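PDB 6VYE: 6-phosphogluconolactonase, which probably hydrolyses 6-phosphogluconolactone to 6-phosphogluconate, the second step of the oxidative pentose phosphate pathway, in the parasite Trypanosoma cruzi. Local coordinates for residues A[71-81]-A[103-114]; A[82-90]-A[114-122]. All blocks are in the same frame, centred on the assembly; numbering follows the deposited sequence.

Contact 1. Residues A[71-81]-A[103-114]; sequences LKEERALRFFF and LLRDIPEDLVVP. Unlike the reference sequence in segment 103-114: Arg105 (reference His).
The carboxylate of Asp110 is held end-on by the guanidinium of Arg75, one oxygen to each nitrogen: Arg75 NH1 donates to Asp110 OD1 at 3.0 Å and Arg75 NH2 to Asp110 OD2 at 2.9 Å. Both bonds are nearly straight (N-H...O 174° and 173°), both oxygens use their syn lone pairs, and the two planes lie 1° apart, so the pairing fixes the rotation of both groups. Arg78 adds a long salt bridge, NH1 to Asp110 OD2, completing a three-residue charge network. The methyls of Leu111 cover a face of the Arg75 guanidinium, and its CD2 also lies over a face of that of Arg78, offset toward the rim. Backbone bonds from the N and the O of Phe79 make a single beta bridge with Val112: Phe79 N donates to Leu111 O at 2.8 Å, and Phe79 O accepts from Val113 N. The Phe79 ring lies between Leu77 CB on one face and Leu104 CD2 on the other, the latter 3.7 Å from the ring centroid in a CH-pi contact. Phe79 CZ meets Leu103 CD2 and Phe79 CE2 meets Ile107 CG2. Val113 CB sits over the Phe80 ring, whose edge-to-face partner is Phe161. The contact thus joins helix 68-73 and strand 77-85 to the end of helix 95-104 and the loop after it, with strand 46-50 hydrogen-bonded alongside 77-85 and helix 128-146 packing on Phe80 and Val113.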
# COMPACT_ATOMS: atom_id res chain seq x y z
N LEU A 71 -10.80 -10.28 13.03
CA LEU A 71 -9.70 -10.67 12.09
C LEU A 71 -9.31 -12.14 12.28
O LEU A 71 -9.03 -12.84 11.26
CB LEU A 71 -8.52 -9.73 12.30
CG LEU A 71 -8.83 -8.25 12.04
CD1 LEU A 71 -7.60 -7.40 12.24
CD2 LEU A 71 -9.45 -8.02 10.67
N LYS A 72 -9.26 -12.61 13.52
CA LYS A 72 -8.79 -13.98 13.86
C LYS A 72 -9.97 -14.96 13.79
O LYS A 72 -9.90 -15.88 12.97
CB LYS A 72 -8.09 -13.99 15.21
CG LYS A 72 -7.83 -15.35 15.85
CD LYS A 72 -7.14 -15.16 17.19
CE LYS A 72 -6.08 -16.18 17.49
NZ LYS A 72 -6.66 -17.49 17.83
N GLU A 73 -11.00 -14.79 14.62
CA GLU A 73 -12.17 -15.71 14.70
C GLU A 73 -13.05 -15.57 13.45
O GLU A 73 -13.55 -16.61 13.00
CB GLU A 73 -13.07 -15.44 15.91
CG GLU A 73 -12.64 -16.19 17.15
CD GLU A 73 -11.27 -15.76 17.66
OE1 GLU A 73 -11.00 -14.55 17.65
OE2 GLU A 73 -10.46 -16.65 17.98
N GLU A 74 -13.29 -14.35 12.96
CA GLU A 74 -14.29 -14.10 11.89
C GLU A 74 -13.58 -14.06 10.52
O GLU A 74 -14.30 -14.00 9.50
CB GLU A 74 -15.15 -12.86 12.15
CG GLU A 74 -16.09 -12.98 13.34
CD GLU A 74 -17.13 -11.86 13.36
OE1 GLU A 74 -17.83 -11.66 12.32
OE2 GLU A 74 -17.22 -11.13 14.39
N ARG A 75 -12.24 -14.15 10.50
CA ARG A 75 -11.44 -14.28 9.25
C ARG A 75 -11.84 -13.18 8.25
O ARG A 75 -12.13 -13.52 7.08
CB ARG A 75 -11.68 -15.68 8.68
CG ARG A 75 -11.29 -16.81 9.63
CD ARG A 75 -11.67 -18.21 9.19
NE ARG A 75 -11.35 -18.42 7.78
CZ ARG A 75 -10.16 -18.74 7.29
NH1 ARG A 75 -9.14 -18.94 8.10
NH2 ARG A 75 -9.99 -18.91 6.00
N ALA A 76 -11.92 -11.92 8.68
CA ALA A 76 -12.43 -10.81 7.84
C ALA A 76 -11.43 -10.38 6.75
O ALA A 76 -11.92 -9.88 5.71
CB ALA A 76 -12.80 -9.65 8.71
N LEU A 77 -10.13 -10.63 6.92
CA LEU A 77 -9.07 -10.06 6.04
C LEU A 77 -8.03 -11.13 5.68
O LEU A 77 -7.62 -11.94 6.54
CB LEU A 77 -8.36 -8.87 6.72
CG LEU A 77 -9.15 -7.55 6.78
CD1 LEU A 77 -8.37 -6.45 7.48
CD2 LEU A 77 -9.60 -7.06 5.42
N ARG A 78 -7.56 -11.03 4.44
CA ARG A 78 -6.40 -11.77 3.93
C ARG A 78 -5.34 -10.70 3.63
O ARG A 78 -5.58 -9.77 2.83
CB ARG A 78 -6.80 -12.62 2.73
CG ARG A 78 -5.78 -13.69 2.39
CD ARG A 78 -6.10 -14.31 1.02
NE ARG A 78 -7.35 -15.08 1.04
CZ ARG A 78 -7.49 -16.30 1.56
NH1 ARG A 78 -6.48 -16.93 2.14
NH2 ARG A 78 -8.66 -16.89 1.53
N PHE A 79 -4.25 -10.80 4.37
CA PHE A 79 -3.18 -9.79 4.46
C PHE A 79 -2.11 -10.10 3.42
O PHE A 79 -1.43 -11.15 3.53
CB PHE A 79 -2.63 -9.75 5.89
CG PHE A 79 -3.61 -9.29 6.94
CD1 PHE A 79 -3.79 -7.94 7.19
CD2 PHE A 79 -4.32 -10.21 7.71
CE1 PHE A 79 -4.69 -7.50 8.14
CE2 PHE A 79 -5.22 -9.78 8.68
CZ PHE A 79 -5.35 -8.42 8.93
N PHE A 80 -1.95 -9.18 2.48
CA PHE A 80 -0.88 -9.14 1.46
C PHE A 80 -0.02 -7.91 1.73
O PHE A 80 -0.37 -7.12 2.59
CB PHE A 80 -1.50 -9.04 0.07
CG PHE A 80 -2.32 -10.23 -0.35
CD1 PHE A 80 -3.64 -10.38 0.07
CD2 PHE A 80 -1.80 -11.18 -1.21
CE1 PHE A 80 -4.41 -11.47 -0.33
CE2 PHE A 80 -2.56 -12.29 -1.59
CZ PHE A 80 -3.86 -12.44 -1.13
N PHE A 81 1.07 -7.74 1.00
CA PHE A 81 1.98 -6.59 1.15
C PHE A 81 2.01 -5.82 -0.16
O PHE A 81 2.13 -6.46 -1.21
CB PHE A 81 3.35 -7.07 1.61
CG PHE A 81 3.30 -7.61 3.01
CD1 PHE A 81 3.54 -6.78 4.10
CD2 PHE A 81 2.87 -8.90 3.24
CE1 PHE A 81 3.44 -7.27 5.39
CE2 PHE A 81 2.72 -9.38 4.53
CZ PHE A 81 3.03 -8.56 5.60
N LEU A 103 0.51 -7.52 14.82
CA LEU A 103 -0.83 -8.08 14.47
C LEU A 103 -0.74 -9.52 13.96
O LEU A 103 -1.48 -10.35 14.46
CB LEU A 103 -1.46 -7.16 13.42
CG LEU A 103 -2.74 -7.66 12.77
CD1 LEU A 103 -3.85 -7.87 13.80
CD2 LEU A 103 -3.19 -6.70 11.68
N LEU A 104 0.09 -9.82 12.95
CA LEU A 104 -0.14 -11.04 12.12
C LEU A 104 0.25 -12.31 12.87
O LEU A 104 -0.18 -13.38 12.43
CB LEU A 104 0.60 -10.90 10.79
CG LEU A 104 0.14 -9.74 9.92
CD1 LEU A 104 0.87 -9.76 8.58
CD2 LEU A 104 -1.36 -9.79 9.67
N ARG A 105 1.01 -12.20 13.96
CA ARG A 105 1.40 -13.37 14.80
C ARG A 105 0.13 -14.07 15.31
O ARG A 105 0.18 -15.26 15.51
CB ARG A 105 2.32 -12.92 15.95
CG ARG A 105 1.74 -11.89 16.91
CD ARG A 105 2.79 -11.35 17.89
NE ARG A 105 2.38 -10.09 18.51
CZ ARG A 105 1.59 -9.99 19.58
NH1 ARG A 105 1.17 -11.07 20.21
NH2 ARG A 105 1.25 -8.81 20.04
N ASP A 106 -0.99 -13.36 15.44
CA ASP A 106 -2.26 -13.94 15.94
C ASP A 106 -3.31 -14.14 14.83
O ASP A 106 -4.48 -14.34 15.19
CB ASP A 106 -2.82 -13.02 17.02
CG ASP A 106 -2.06 -13.19 18.33
OD1 ASP A 106 -1.73 -12.17 18.97
OD2 ASP A 106 -1.79 -14.32 18.67
N ILE A 107 -2.95 -14.07 13.55
CA ILE A 107 -3.89 -14.26 12.40
C ILE A 107 -3.71 -15.67 11.84
O ILE A 107 -2.59 -16.14 11.69
CB ILE A 107 -3.66 -13.18 11.32
CG1 ILE A 107 -3.89 -11.79 11.92
CG2 ILE A 107 -4.51 -13.41 10.07
CD1 ILE A 107 -5.25 -11.60 12.57
N PRO A 108 -4.79 -16.40 11.50
CA PRO A 108 -4.65 -17.71 10.85
C PRO A 108 -3.71 -17.66 9.64
O PRO A 108 -3.68 -16.63 8.93
CB PRO A 108 -6.08 -18.06 10.44
CG PRO A 108 -6.95 -17.31 11.45
CD PRO A 108 -6.19 -16.03 11.76
N GLU A 109 -2.90 -18.71 9.47
CA GLU A 109 -1.72 -18.71 8.57
C GLU A 109 -2.17 -18.55 7.12
O GLU A 109 -1.48 -17.84 6.35
CB GLU A 109 -0.85 -19.96 8.76
CG GLU A 109 -1.51 -21.26 8.33
CD GLU A 109 -0.57 -22.45 8.35
OE1 GLU A 109 -0.40 -23.08 7.30
OE2 GLU A 109 0.05 -22.68 9.40
N ASP A 110 -3.30 -19.14 6.75
CA ASP A 110 -3.83 -19.05 5.37
C ASP A 110 -4.19 -17.59 5.06
O ASP A 110 -4.29 -17.27 3.87
CB ASP A 110 -4.99 -20.02 5.13
CG ASP A 110 -6.31 -19.62 5.78
OD1 ASP A 110 -6.36 -19.49 7.02
OD2 ASP A 110 -7.28 -19.44 5.03
N LEU A 111 -4.34 -16.73 6.08
CA LEU A 111 -4.79 -15.31 5.91
C LEU A 111 -3.58 -14.37 5.92
O LEU A 111 -3.76 -13.15 5.86
CB LEU A 111 -5.79 -14.97 7.02
CG LEU A 111 -7.16 -15.65 6.97
CD1 LEU A 111 -8.11 -14.99 7.98
CD2 LEU A 111 -7.78 -15.64 5.59
N VAL A 112 -2.37 -14.92 5.90
CA VAL A 112 -1.12 -14.11 5.94
C VAL A 112 -0.30 -14.50 4.73
O VAL A 112 0.09 -15.65 4.66
CB VAL A 112 -0.37 -14.33 7.27
CG1 VAL A 112 0.92 -13.54 7.30
CG2 VAL A 112 -1.25 -14.00 8.44
N VAL A 113 -0.06 -13.56 3.83
CA VAL A 113 0.56 -13.88 2.52
C VAL A 113 1.78 -12.99 2.32
O VAL A 113 1.69 -11.99 1.62
CB VAL A 113 -0.50 -13.75 1.40
CG1 VAL A 113 -0.04 -14.42 0.12
CG2 VAL A 113 -1.84 -14.32 1.86
N PRO A 114 2.93 -13.32 2.94
CA PRO A 114 4.16 -12.55 2.78
C PRO A 114 4.80 -12.76 1.41
O PRO A 114 4.47 -13.72 0.73
CB PRO A 114 5.15 -13.10 3.82
CG PRO A 114 4.42 -14.26 4.51
CD PRO A 114 3.13 -14.51 3.77

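Contact 2. Residues A[82-90]-A[114-122]; sequences GDERLVPAD and PVDVGCVGK. With PO4 (phosphate ion), chain D.
An inverse gamma turn centred on Leu86 ends the 77-85 strand of the central mixed sheet, in what the family suggests is a Rossmann-like alpha/beta fold, and the loop 114-118, leading into the weakly bonded helix around 119-122, packs against it. No direct hydrogen bond joins the two segments; the evidence for their association is apolar contact and one bridging water. Val117 is central: its CG1 meets Leu86 CD2 at 3.9 Å. With CG1 anti to the carbonyl carbon (chi1 -63°), Val117 CG2 falls between the backbone N and that carbon, where it faces Val87 O at 3.3 Å and approaches Ala89 CB. Leu86 CD2 also touches Cys119 SG, so this one methyl touches two residues of segment 114-122. Val120, although poorly ordered, places CG2 against Leu86 O and CG1 against Pro88 CD, the proline and valine side chains crossing at about a right angle. Helix 128-146 supplies Ala131 and Ser134 as further neighbours of Leu86.

Nearer the start of both segments, Glu84 and Val115 slide past each other in opposite directions, Glu84 CB lying 3.8 Å from Val115 CG2. The Glu84 carboxylate is heavily bonded: OE1 takes Asn95 N and, through its anti lone pair, Arg85 N, while OE2 takes Tyr96 N at the start of helix 95-104. Arg85 turns away from the loop; its NH2 donates to phosphate O4 at 3.0 Å with a bent N-H...O angle of 133°, and its NH1 to Glu93 O. Arg206 and His173 also bind this ion, which probably came from the crystallisation liquor; its place is consistent with a site for the phosphate of the substrate. The water donates to Glu84 OE2 and accepts from Val115 N, each at 2.8 Å.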
# COMPACT_ATOMS: atom_id res chain seq x y z
N GLY A 82 1.82 -4.50 -0.05
CA GLY A 82 1.93 -3.59 -1.20
C GLY A 82 3.37 -3.52 -1.67
O GLY A 82 3.59 -3.25 -2.81
N ASP A 83 4.30 -3.67 -0.74
CA ASP A 83 5.74 -3.81 -1.03
C ASP A 83 6.43 -4.55 0.12
O ASP A 83 5.86 -4.70 1.25
CB ASP A 83 6.40 -2.45 -1.31
CG ASP A 83 6.54 -1.54 -0.12
OD1 ASP A 83 5.69 -1.65 0.81
OD2 ASP A 83 7.48 -0.70 -0.13
N GLU A 84 7.64 -4.99 -0.20
CA GLU A 84 8.53 -5.69 0.75
C GLU A 84 9.97 -5.42 0.33
O GLU A 84 10.25 -5.48 -0.88
CB GLU A 84 8.26 -7.20 0.74
CG GLU A 84 9.05 -7.93 1.81
CD GLU A 84 8.83 -7.38 3.22
OE1 GLU A 84 9.42 -6.29 3.55
OE2 GLU A 84 8.06 -8.02 3.97
N ARG A 85 10.83 -5.19 1.32
CA ARG A 85 12.30 -5.10 1.17
C ARG A 85 12.84 -6.52 1.05
O ARG A 85 12.39 -7.38 1.82
CB ARG A 85 12.90 -4.37 2.36
CG ARG A 85 12.58 -2.89 2.36
CD ARG A 85 11.17 -2.59 2.82
NE ARG A 85 11.02 -1.18 3.15
CZ ARG A 85 11.48 -0.60 4.26
NH1 ARG A 85 12.11 -1.30 5.20
NH2 ARG A 85 11.32 0.69 4.42
N LEU A 86 13.74 -6.76 0.09
CA LEU A 86 14.42 -8.06 -0.07
C LEU A 86 15.56 -8.10 0.94
O LEU A 86 16.73 -7.90 0.58
CB LEU A 86 14.85 -8.24 -1.52
CG LEU A 86 13.65 -8.56 -2.42
CD1 LEU A 86 13.90 -8.24 -3.89
CD2 LEU A 86 13.25 -10.02 -2.23
N VAL A 87 15.15 -8.26 2.20
CA VAL A 87 15.99 -8.50 3.40
C VAL A 87 15.37 -9.71 4.11
O VAL A 87 14.26 -10.14 3.77
CB VAL A 87 16.05 -7.25 4.29
CG1 VAL A 87 16.70 -6.07 3.58
CG2 VAL A 87 14.68 -6.84 4.81
N PRO A 88 16.08 -10.35 5.06
CA PRO A 88 15.51 -11.51 5.74
C PRO A 88 14.15 -11.15 6.37
O PRO A 88 13.95 -10.05 6.76
CB PRO A 88 16.60 -11.86 6.76
CG PRO A 88 17.86 -11.39 6.07
CD PRO A 88 17.46 -10.06 5.46
N ALA A 89 13.25 -12.12 6.40
CA ALA A 89 11.87 -12.03 6.94
C ALA A 89 11.88 -11.60 8.42
O ALA A 89 10.84 -11.09 8.86
CB ALA A 89 11.17 -13.34 6.74
N ASP A 90 12.99 -11.77 9.14
CA ASP A 90 13.11 -11.35 10.56
C ASP A 90 13.95 -10.07 10.73
O ASP A 90 14.20 -9.72 11.87
CB ASP A 90 13.66 -12.49 11.41
CG ASP A 90 14.92 -13.14 10.86
OD1 ASP A 90 15.47 -12.63 9.87
OD2 ASP A 90 15.33 -14.17 11.40
N PRO A 114 2.93 -13.32 2.94
CA PRO A 114 4.16 -12.55 2.78
C PRO A 114 4.80 -12.76 1.41
O PRO A 114 4.47 -13.72 0.73
CB PRO A 114 5.15 -13.10 3.82
CG PRO A 114 4.42 -14.26 4.51
CD PRO A 114 3.13 -14.51 3.77
N VAL A 115 5.68 -11.85 1.00
CA VAL A 115 6.56 -12.05 -0.18
C VAL A 115 7.62 -13.09 0.21
O VAL A 115 8.18 -12.98 1.30
CB VAL A 115 7.15 -10.70 -0.63
CG1 VAL A 115 8.19 -10.84 -1.73
CG2 VAL A 115 6.06 -9.72 -1.04
N ASP A 116 7.86 -14.10 -0.63
CA ASP A 116 8.99 -15.05 -0.42
C ASP A 116 10.30 -14.28 -0.64
O ASP A 116 10.49 -13.78 -1.75
CB ASP A 116 8.89 -16.29 -1.33
CG ASP A 116 9.59 -17.51 -0.74
OD1 ASP A 116 9.12 -18.03 0.30
OD2 ASP A 116 10.58 -17.95 -1.33
N VAL A 117 11.13 -14.12 0.39
CA VAL A 117 12.42 -13.36 0.32
C VAL A 117 13.61 -14.31 0.53
O VAL A 117 14.69 -13.82 0.87
CB VAL A 117 12.45 -12.19 1.33
CG1 VAL A 117 11.36 -11.18 1.00
CG2 VAL A 117 12.33 -12.66 2.78
N GLY A 118 13.41 -15.62 0.34
CA GLY A 118 14.44 -16.66 0.50
C GLY A 118 15.66 -16.38 -0.36
O GLY A 118 16.76 -16.73 0.07
N CYS A 119 15.47 -15.76 -1.52
CA CYS A 119 16.56 -15.35 -2.45
C CYS A 119 17.68 -14.64 -1.66
O CYS A 119 18.86 -14.84 -2.01
CB CYS A 119 16.04 -14.51 -3.61
SG CYS A 119 15.79 -12.76 -3.22
N VAL A 120 17.33 -13.85 -0.62
CA VAL A 120 18.33 -13.27 0.33
C VAL A 120 18.99 -14.44 1.07
O VAL A 120 18.26 -15.28 1.61
CB VAL A 120 17.69 -12.29 1.34
CG1 VAL A 120 18.75 -11.63 2.21
CG2 VAL A 120 16.84 -11.23 0.67
N GLY A 121 20.33 -14.51 1.06
CA GLY A 121 21.07 -15.59 1.75
C GLY A 121 21.25 -16.84 0.90
O GLY A 121 22.13 -17.66 1.25
N LYS A 122 20.44 -17.00 -0.16
CA LYS A 122 20.72 -17.93 -1.29
C LYS A 122 21.68 -17.23 -2.27
O LYS A 122 22.26 -17.93 -3.13
CB LYS A 122 19.43 -18.35 -2.01
CG LYS A 122 18.42 -19.13 -1.19
CD LYS A 122 18.64 -20.61 -1.17
CE LYS A 122 17.41 -21.37 -0.70
NZ LYS A 122 16.37 -21.43 -1.76
P PO4 D . 10.41 3.56 1.87
O1 PO4 D . 9.57 2.98 0.70
O2 PO4 D . 9.54 3.73 3.07
O3 PO4 D . 10.95 4.93 1.54
O4 PO4 D . 11.58 2.62 2.14
O HOH W 1 6.33 -9.94 2.92

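Overall arrangement
Contacts 1 and 2 lie end to end along strand 77-85, their centres 18 Å apart. Contact 1 takes the first part of that strand and contact 2 its end and the turn beyond. The partner segments follow in the same order, 103-114 and then 114-122, sharing Pro114, so the chain runs 71-81, 82-90, 103-114, 114-122 and the two pairings alternate. Helix 95-104 carries the chain from 82-90 into 103-114. The chain after this helix runs beside the strand in contact 1 and beside its end and the following turn in contact 2, with helix 128-146 packing against each. Contact 2 reaches the bound phosphate through Arg85, whereas contact 1 ties helix 68-73 to the end of helix 95-104.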